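Local coordinates for penicillin-binding protein PbpB (Mycobacterium tuberculosis, PDB 6KGU) that builds cross-linked peptidoglycan from lipid intermediates for the cell wall and is a target of penicillin and other beta-lactam antibiotics, at residues A[448-453]-A[463-468]; A[442-447]-A[502-507]; A[316-321]-A[555-560]. All coordinates share one frame; numbering follows the deposited sequence.

Contact 1: residues A[448-453]-A[463-468]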
loop_
_atom_site.group_PDB
_atom_site.type_symbol
_atom_site.label_atom_id
_atom_site.label_comp_id
_atom_site.label_asym_id
_atom_site.label_seq_id
_atom_site.Cartn_x
_atom_site.Cartn_y
_atom_site.Cartn_z
ATOM N N ALA A 448 -8.105 9.460 -15.502
ATOM C CA ALA A 448 -7.499 9.429 -16.830
ATOM C C ALA A 448 -6.503 8.285 -16.980
ATOM O O ALA A 448 -6.310 7.769 -18.088
ATOM C CB ALA A 448 -6.806 10.764 -17.114
ATOM N N VAL A 449 -5.864 7.875 -15.882
ATOM C CA VAL A 449 -4.864 6.817 -15.950
ATOM C C VAL A 449 -5.484 5.509 -16.433
ATOM O O VAL A 449 -4.847 4.741 -17.166
ATOM C CB VAL A 449 -4.188 6.659 -14.574
ATOM C CG1 VAL A 449 -3.422 5.321 -14.481
ATOM C CG2 VAL A 449 -3.258 7.858 -14.292
ATOM N N VAL A 450 -6.735 5.240 -16.064
ATOM C CA VAL A 450 -7.370 3.976 -16.429
ATOM C C VAL A 450 -8.281 4.128 -17.637
ATOM O O VAL A 450 -8.999 3.186 -17.989
ATOM C CB VAL A 450 -8.137 3.366 -15.243
ATOM C CG1 VAL A 450 -7.210 3.213 -14.041
ATOM C CG2 VAL A 450 -9.348 4.226 -14.891
ATOM N N GLN A 451 -8.258 5.283 -18.296
ATOM C CA GLN A 451 -9.116 5.503 -19.447
ATOM C C GLN A 451 -8.523 4.881 -20.700
ATOM O O GLN A 451 -7.332 5.029 -20.996
ATOM C CB GLN A 451 -9.349 6.996 -19.673
ATOM C CG GLN A 451 -10.103 7.318 -20.970
ATOM C CD GLN A 451 -10.578 8.755 -21.003
ATOM O OE1 GLN A 451 -11.487 9.130 -20.265
ATOM N NE2 GLN A 451 -9.948 9.572 -21.833
ATOM N N ARG A 452 -9.378 4.200 -21.447
ATOM C CA ARG A 452 -9.017 3.498 -22.668
ATOM C C ARG A 452 -9.347 4.371 -23.876
ATOM O O ARG A 452 -10.361 5.073 -23.884
ATOM C CB ARG A 452 -9.780 2.162 -22.732
ATOM C CG ARG A 452 -9.189 1.135 -23.668
ATOM C CD ARG A 452 -9.861 -0.241 -23.548
ATOM N NE ARG A 452 -9.294 -1.088 -22.495
ATOM C CZ ARG A 452 -8.070 -1.613 -22.525
ATOM N NH1 ARG A 452 -7.256 -1.356 -23.536
ATOM N NH2 ARG A 452 -7.645 -2.382 -21.530
ATOM N N ASP A 453 -8.470 4.356 -24.882
ATOM C CA ASP A 453 -8.780 5.068 -26.121
ATOM C C ASP A 453 -8.246 4.285 -27.314
ATOM O O ASP A 453 -7.027 4.147 -27.479
ATOM C CB ASP A 453 -8.209 6.494 -26.133
ATOM C CG ASP A 453 -8.577 7.260 -27.409
ATOM O OD1 ASP A 453 -9.353 6.718 -28.225
ATOM O OD2 ASP A 453 -8.106 8.400 -27.611
ATOM N N PRO A 463 -5.021 1.342 -18.732
ATOM C CA PRO A 463 -6.430 1.105 -19.083
ATOM C C PRO A 463 -6.967 -0.234 -18.602
ATOM O O PRO A 463 -8.171 -0.330 -18.325
ATOM C CB PRO A 463 -6.430 1.204 -20.620
ATOM C CG PRO A 463 -5.033 0.819 -21.009
ATOM C CD PRO A 463 -4.161 1.414 -19.928
ATOM N N THR A 464 -6.124 -1.268 -18.472
ATOM C CA THR A 464 -6.644 -2.521 -17.920
ATOM C C THR A 464 -7.047 -2.390 -16.449
ATOM O O THR A 464 -7.755 -3.266 -15.938
ATOM C CB THR A 464 -5.643 -3.686 -18.096
ATOM O OG1 THR A 464 -4.476 -3.481 -17.289
ATOM C CG2 THR A 464 -5.208 -3.825 -19.552
ATOM N N ALA A 465 -6.653 -1.320 -15.757
ATOM C CA ALA A 465 -7.117 -1.156 -14.379
ATOM C C ALA A 465 -8.563 -0.677 -14.289
ATOM O O ALA A 465 -9.185 -0.841 -13.234
ATOM C CB ALA A 465 -6.226 -0.174 -13.616
ATOM N N GLY A 466 -9.115 -0.085 -15.349
ATOM C CA GLY A 466 -10.482 0.403 -15.275
ATOM C C GLY A 466 -11.468 -0.747 -15.170
ATOM O O GLY A 466 -11.220 -1.850 -15.657
ATOM N N VAL A 467 -12.566 -0.504 -14.461
ATOM C CA VAL A 467 -13.667 -1.469 -14.367
ATOM C C VAL A 467 -14.910 -0.774 -14.926
ATOM O O VAL A 467 -15.415 0.181 -14.315
ATOM C CB VAL A 467 -13.874 -1.962 -12.918
ATOM C CG1 VAL A 467 -14.978 -3.037 -12.837
ATOM C CG2 VAL A 467 -12.562 -2.536 -12.327
ATOM N N PRO A 468 -15.416 -1.187 -16.085
ATOM C CA PRO A 468 -16.547 -0.465 -16.692
ATOM C C PRO A 468 -17.752 -0.390 -15.764
ATOM O O PRO A 468 -18.088 -1.347 -15.062
ATOM C CB PRO A 468 -16.853 -1.282 -17.951
ATOM C CG PRO A 468 -15.519 -1.884 -18.320
ATOM C CD PRO A 468 -14.860 -2.207 -16.993
HETATM O O HOH W 1 -10.591 1.344 -18.966
#

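Contact 2: residues A[442-447]-A[502-507]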
loop_
_atom_site.group_PDB
_atom_site.type_symbol
_atom_site.label_atom_id
_atom_site.label_comp_id
_atom_site.label_asym_id
_atom_site.label_seq_id
_atom_site.Cartn_x
_atom_site.Cartn_y
_atom_site.Cartn_z
ATOM N N VAL A 442 -8.206 15.759 -7.663
ATOM C CA VAL A 442 -7.123 14.834 -7.984
ATOM C C VAL A 442 -7.676 13.438 -8.293
ATOM O O VAL A 442 -7.232 12.780 -9.238
ATOM C CB VAL A 442 -6.094 14.802 -6.837
ATOM C CG1 VAL A 442 -5.101 13.657 -7.035
ATOM C CG2 VAL A 442 -5.355 16.163 -6.724
ATOM N N ARG A 443 -8.655 12.975 -7.511
ATOM C CA ARG A 443 -9.330 11.701 -7.787
ATOM C C ARG A 443 -9.903 11.666 -9.195
ATOM O O ARG A 443 -9.764 10.665 -9.910
ATOM C CB ARG A 443 -10.473 11.452 -6.787
ATOM C CG ARG A 443 -10.060 11.184 -5.364
ATOM C CD ARG A 443 -11.155 10.442 -4.584
ATOM N NE ARG A 443 -12.457 11.109 -4.548
ATOM C CZ ARG A 443 -12.865 11.917 -3.568
ATOM N NH1 ARG A 443 -12.057 12.215 -2.564
ATOM N NH2 ARG A 443 -14.076 12.446 -3.600
ATOM N N GLN A 444 -10.589 12.741 -9.600
ATOM C CA GLN A 444 -11.157 12.774 -10.945
ATOM C C GLN A 444 -10.062 12.739 -12.001
ATOM O O GLN A 444 -10.172 12.006 -12.991
ATOM C CB GLN A 444 -12.040 14.016 -11.116
ATOM C CG GLN A 444 -13.382 13.905 -10.399
ATOM C CD GLN A 444 -14.238 12.747 -10.922
ATOM O OE1 GLN A 444 -14.314 12.504 -12.126
ATOM N NE2 GLN A 444 -14.864 12.032 -10.016
ATOM N N MET A 445 -8.990 13.519 -11.800
ATOM C CA MET A 445 -7.864 13.518 -12.730
ATOM C C MET A 445 -7.291 12.122 -12.909
ATOM O O MET A 445 -6.992 11.704 -14.028
ATOM C CB MET A 445 -6.754 14.458 -12.238
ATOM C CG MET A 445 -6.769 15.852 -12.817
ATOM S SD MET A 445 -5.166 16.682 -12.675
ATOM C CE MET A 445 -4.874 16.569 -10.908
ATOM N N LEU A 446 -7.079 11.404 -11.807
ATOM C CA LEU A 446 -6.452 10.089 -11.901
ATOM C C LEU A 446 -7.379 9.041 -12.522
ATOM O O LEU A 446 -6.934 7.912 -12.758
ATOM C CB LEU A 446 -5.969 9.639 -10.509
ATOM C CG LEU A 446 -4.835 10.485 -9.906
ATOM C CD1 LEU A 446 -4.427 9.966 -8.528
ATOM C CD2 LEU A 446 -3.625 10.529 -10.844
ATOM N N ARG A 447 -8.634 9.389 -12.812
ATOM C CA ARG A 447 -9.453 8.541 -13.681
ATOM C C ARG A 447 -8.853 8.436 -15.076
ATOM O O ARG A 447 -9.058 7.434 -15.771
ATOM C CB ARG A 447 -10.887 9.081 -13.786
ATOM C CG ARG A 447 -11.719 8.937 -12.517
ATOM C CD ARG A 447 -13.096 9.597 -12.692
ATOM N NE ARG A 447 -13.897 8.959 -13.734
ATOM C CZ ARG A 447 -15.020 9.470 -14.247
ATOM N NH1 ARG A 447 -15.500 10.641 -13.825
ATOM N NH2 ARG A 447 -15.668 8.807 -15.186
ATOM N N ALA A 502 -11.214 2.910 -5.224
ATOM C CA ALA A 502 -12.546 2.481 -5.664
ATOM C C ALA A 502 -13.623 3.112 -4.758
ATOM O O ALA A 502 -13.723 2.753 -3.584
ATOM C CB ALA A 502 -12.649 0.964 -5.639
ATOM N N THR A 503 -14.385 4.087 -5.250
ATOM C CA THR A 503 -14.203 4.740 -6.540
ATOM C C THR A 503 -13.973 6.238 -6.336
ATOM O O THR A 503 -14.036 6.738 -5.211
ATOM C CB THR A 503 -15.436 4.593 -7.424
ATOM O OG1 THR A 503 -16.526 5.225 -6.751
ATOM C CG2 THR A 503 -15.772 3.130 -7.655
ATOM N N ALA A 504 -13.775 6.958 -7.440
ATOM C CA ALA A 504 -13.486 8.389 -7.346
ATOM C C ALA A 504 -14.677 9.161 -6.798
ATOM O O ALA A 504 -14.512 10.092 -5.998
ATOM C CB ALA A 504 -13.090 8.940 -8.713
ATOM N N ASP A 505 -15.889 8.798 -7.218
ATOM C CA ASP A 505 -17.047 9.551 -6.770
ATOM C C ASP A 505 -17.533 9.080 -5.410
ATOM O O ASP A 505 -18.184 9.849 -4.701
ATOM C CB ASP A 505 -18.160 9.448 -7.801
ATOM C CG ASP A 505 -18.623 8.013 -8.011
ATOM O OD1 ASP A 505 -17.786 7.126 -8.301
ATOM O OD2 ASP A 505 -19.826 7.766 -7.849
ATOM N N ASN A 506 -17.204 7.853 -5.024
ATOM C CA ASN A 506 -17.537 7.322 -3.701
ATOM C C ASN A 506 -16.388 6.451 -3.200
ATOM O O ASN A 506 -16.406 5.219 -3.338
ATOM C CB ASN A 506 -18.849 6.535 -3.747
ATOM C CG ASN A 506 -19.306 6.100 -2.371
ATOM O OD1 ASN A 506 -18.842 6.622 -1.364
ATOM N ND2 ASN A 506 -20.201 5.136 -2.324
ATOM N N PRO A 507 -15.360 7.060 -2.604
ATOM C CA PRO A 507 -14.203 6.275 -2.147
ATOM C C PRO A 507 -14.584 5.321 -1.024
ATOM O O PRO A 507 -15.065 5.734 0.034
ATOM C CB PRO A 507 -13.210 7.350 -1.677
ATOM C CG PRO A 507 -13.589 8.569 -2.484
ATOM C CD PRO A 507 -15.100 8.508 -2.521
HETATM O O HOH W 2 -16.945 12.191 -4.594
HETATM O O HOH W 3 -14.282 12.910 -7.376
#

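Contact 3: residues A[316-321]-A[555-560]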
loop_
_atom_site.group_PDB
_atom_site.type_symbol
_atom_site.label_atom_id
_atom_site.label_comp_id
_atom_site.label_asym_id
_atom_site.label_seq_id
_atom_site.Cartn_x
_atom_site.Cartn_y
_atom_site.Cartn_z
ATOM N N THR A 316 -2.728 18.093 -21.472
ATOM C CA THR A 316 -3.329 18.789 -20.351
ATOM C C THR A 316 -2.624 18.378 -19.062
ATOM O O THR A 316 -1.860 17.412 -19.021
ATOM C CB THR A 316 -4.819 18.478 -20.225
ATOM O OG1 THR A 316 -4.988 17.065 -20.046
ATOM C CG2 THR A 316 -5.594 18.962 -21.469
ATOM N N THR A 317 -2.896 19.124 -17.993
ATOM C CA THR A 317 -2.453 18.701 -16.672
ATOM C C THR A 317 -2.949 17.290 -16.369
ATOM O O THR A 317 -2.188 16.427 -15.911
ATOM C CB THR A 317 -2.943 19.713 -15.638
ATOM O OG1 THR A 317 -2.251 20.949 -15.855
ATOM C CG2 THR A 317 -2.702 19.231 -14.228
ATOM N N THR A 318 -4.226 17.031 -16.655
ATOM C CA THR A 318 -4.756 15.670 -16.542
ATOM C C THR A 318 -3.909 14.674 -17.328
ATOM O O THR A 318 -3.495 13.636 -16.796
ATOM C CB THR A 318 -6.215 15.660 -17.007
ATOM O OG1 THR A 318 -7.003 16.368 -16.042
ATOM C CG2 THR A 318 -6.762 14.234 -17.152
ATOM N N GLY A 319 -3.587 15.004 -18.582
ATOM C CA GLY A 319 -2.785 14.109 -19.394
ATOM C C GLY A 319 -1.370 13.903 -18.889
ATOM O O GLY A 319 -0.779 12.846 -19.118
ATOM N N VAL A 320 -0.793 14.907 -18.231
ATOM C CA VAL A 320 0.555 14.754 -17.691
ATOM C C VAL A 320 0.596 13.590 -16.712
ATOM O O VAL A 320 1.496 12.745 -16.756
ATOM C CB VAL A 320 1.026 16.060 -17.028
ATOM C CG1 VAL A 320 2.178 15.773 -16.047
ATOM C CG2 VAL A 320 1.451 17.062 -18.091
ATOM N N PHE A 321 -0.384 13.525 -15.821
ATOM C CA PHE A 321 -0.456 12.407 -14.893
ATOM C C PHE A 321 -1.078 11.163 -15.525
ATOM O O PHE A 321 -0.646 10.047 -15.218
ATOM C CB PHE A 321 -1.193 12.875 -13.639
ATOM C CG PHE A 321 -0.500 14.039 -12.980
ATOM C CD1 PHE A 321 0.742 13.857 -12.375
ATOM C CD2 PHE A 321 -1.040 15.319 -13.024
ATOM C CE1 PHE A 321 1.429 14.932 -11.779
ATOM C CE2 PHE A 321 -0.370 16.396 -12.429
ATOM C CZ PHE A 321 0.870 16.190 -11.804
ATOM N N PRO A 555 -18.382 12.247 -19.722
ATOM C CA PRO A 555 -17.685 12.273 -21.018
ATOM C C PRO A 555 -16.213 11.938 -20.846
ATOM O O PRO A 555 -15.673 12.060 -19.738
ATOM C CB PRO A 555 -17.881 13.720 -21.488
ATOM C CG PRO A 555 -17.959 14.507 -20.207
ATOM C CD PRO A 555 -18.545 13.592 -19.144
ATOM N N PRO A 556 -15.532 11.502 -21.910
ATOM C CA PRO A 556 -14.123 11.101 -21.771
ATOM C C PRO A 556 -13.238 12.270 -21.349
ATOM O O PRO A 556 -13.392 13.398 -21.820
ATOM C CB PRO A 556 -13.750 10.602 -23.174
ATOM C CG PRO A 556 -15.060 10.303 -23.857
ATOM C CD PRO A 556 -16.060 11.253 -23.266
ATOM N N LEU A 557 -12.304 11.992 -20.446
ATOM C CA LEU A 557 -11.348 13.012 -20.035
ATOM C C LEU A 557 -10.396 13.312 -21.183
ATOM O O LEU A 557 -10.066 12.439 -21.994
ATOM C CB LEU A 557 -10.563 12.552 -18.800
ATOM C CG LEU A 557 -11.320 12.186 -17.508
ATOM C CD1 LEU A 557 -12.048 10.837 -17.584
ATOM C CD2 LEU A 557 -10.386 12.171 -16.312
ATOM N N VAL A 558 -9.948 14.560 -21.257
ATOM C CA VAL A 558 -9.003 14.979 -22.283
ATOM C C VAL A 558 -7.606 15.031 -21.679
ATOM O O VAL A 558 -7.327 15.846 -20.784
ATOM C CB VAL A 558 -9.384 16.330 -22.898
ATOM C CG1 VAL A 558 -8.341 16.712 -23.930
ATOM C CG2 VAL A 558 -10.786 16.250 -23.524
ATOM N N LEU A 559 -6.727 14.178 -22.199
ATOM C CA LEU A 559 -5.327 14.101 -21.807
ATOM C C LEU A 559 -4.416 14.857 -22.755
ATOM O O LEU A 559 -3.324 15.289 -22.356
ATOM C CB LEU A 559 -4.862 12.638 -21.765
ATOM C CG LEU A 559 -5.426 11.659 -20.722
ATOM C CD1 LEU A 559 -6.936 11.442 -20.873
ATOM C CD2 LEU A 559 -4.675 10.315 -20.812
ATOM N N GLN A 560 -4.849 15.008 -24.001
ATOM C CA GLN A 560 -4.046 15.614 -25.051
ATOM C C GLN A 560 -4.975 16.490 -25.873
ATOM O O GLN A 560 -5.994 16.009 -26.375
ATOM C CB GLN A 560 -3.401 14.528 -25.910
ATOM C CG GLN A 560 -2.374 14.986 -26.893
ATOM C CD GLN A 560 -1.812 13.812 -27.687
ATOM O OE1 GLN A 560 -1.491 12.763 -27.126
ATOM N NE2 GLN A 560 -1.710 13.983 -29.000
#

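Contact 1: residues A[448-453]-A[463-468]
Pro463 pushes its CB over the centre of one face of the Arg452 guanidinium, while Val450 turns its methyls to Ala465 and Gly466. Both pairs join the two limbs of the loop between helix 436-445 and strand 473-483 in the transpeptidase domain, the second limb opening with a short 3-10 turn, 463-465. Pro463 CB stands 3.7 Å above the guanidinium plane, and the two side chains cross at about a right angle. Thr464 takes the rim of the same group: its CG2 lies in the guanidinium plane, 3.5 Å from Arg452 NH2. Arg452 runs extended through chi1 and chi2, and the bend at chi3 (-86°) swings NE toward Pro463 CB. Val450 holds CG1 anti to its own carbonyl carbon, and this methyl meets Ala465 CB at 3.6 Å, with Phe498 of strand 493-502 touching both side chains. Its CB lies 3.6 Å from Gly466 N, an amide already used by Pro463 O in closing the turn. Between 448-453 and 463-468 polar contact is indirect or weak, although flanking backbone hydrogen bonds, Val449 with Gly462 and Gln451 with Gly460, join the limbs directly. Pro463 CA points its hydrogen at Val450 O over 3.5 Å, with an angle at H of 156°. One water supplies a stronger link, donating to Val450 O at 2.6 Å and to Pro463 O at 3.0 Å.

Contact 2: residues A[442-447]-A[502-507]
Arg443 presents one face of its guanidinium to Pro507, whose CG stands 3.4 Å above the plane, offset toward the rim, the two side chains crossing at about a right angle. The same group grips the backbone: NE donates to Ala504 O at 2.7 Å with an N-H...O angle of 150°. The donor lies in the carbonyl plane on a lone pair, although the oxygen is tilted 17° from the guanidinium plane. A bend at chi3 (-57°) turns NE out of the line of the side chain. The far end is held by a salt bridge from NH1 to Asp403 and by the carbonyl of Ile400, so the buried arginine ties three parts of the chain together. Ala504 CB points at the helix and sits 3.8 Å from Gln444 NE2 and 4.0 Å from Arg447 CD. Gln444 OE1 is engaged within its own segment, where Arg447 NH1 donates to it at 2.8 Å, nearly in the guanidinium plane. Its NE2 donates to Gln471 and to a water that in turn donates to Ala504 O, giving that oxygen a second partner. A second water, donating to Asp505 O, is held weakly by Arg443 NH2. Helix 436-445 is thereby packed on the loop between strands 493-502 and 509-516 of the central antiparallel sheet, within the transpeptidase fold shared by penicillin-binding proteins and serine beta-lactamases.

Contact 3: residues A[316-321]-A[555-560]
Thr316 meets the C-terminal segment twice, through its amide and through its hydroxyl, and this end of the contact is the tight one. Its N donates to Leu559 O at 3.0 Å, approaching from above the carbonyl plane, 53° out of it. OG1 donates to Val558 O at 2.7 Å, this time tilted only 20° from the plane of the carbonyl. With chi1 at 59°, OG1 is set between the backbone N and the carbonyl carbon, where it also accepts from Gly319 N at 2.9 Å. That second bond makes Thr316 the N-cap of helix 317-323: one hydroxyl accepts from an amide of the first turn and donates its own hydrogen bond to the tail. Gly319 lets the tail come this close. Its CA lies 3.2 Å from Leu559 O in a nearly straight CH...O contact, and 3.5 Å from Leu559 CB, shorter than usual for two carbons. Here, then, a chain segment without regular structure is docked across the first turn of a helix in the transpeptidase domain, and Gln458 steadies it by accepting from Leu559 N. Toward the side chains of Leu557 and the exposed Val558 the fit slackens. Thr318 CG2 comes no nearer than 4.3 Å to Leu557 CD2, while its hydroxyl is turned to the carbonyl of Pro287. Val558 CG1 lies at a similar distance from the methyl of Thr316, and beyond Leu557 the tail continues into the exposed Pro556 and Pro555, which do not meet the helix.

The three contacts gather on one side of the chain's centre, their own centres 12 to 14 Å apart. The first segments of contacts 1 and 2 adjoin, 442-447 running directly into 448-453. Contact 3 touches both: Gln451 NE2 of contact 1 lies 2.9 Å from Leu557 O, a probable hydrogen bond, and Ala448 CB packs 3.5 Å from Thr318 CG2. Against contact 2, Met445 CG lies 3.3 Å from Thr318 OG1. In contact 1 the side chain of Val449 stands about 7 Å from the bound aztreonam-derived ligand and about 9 Å from that of Ser269, the probable acylated serine. The side chain of Leu559 in contact 3 is about 11 Å from the ligand.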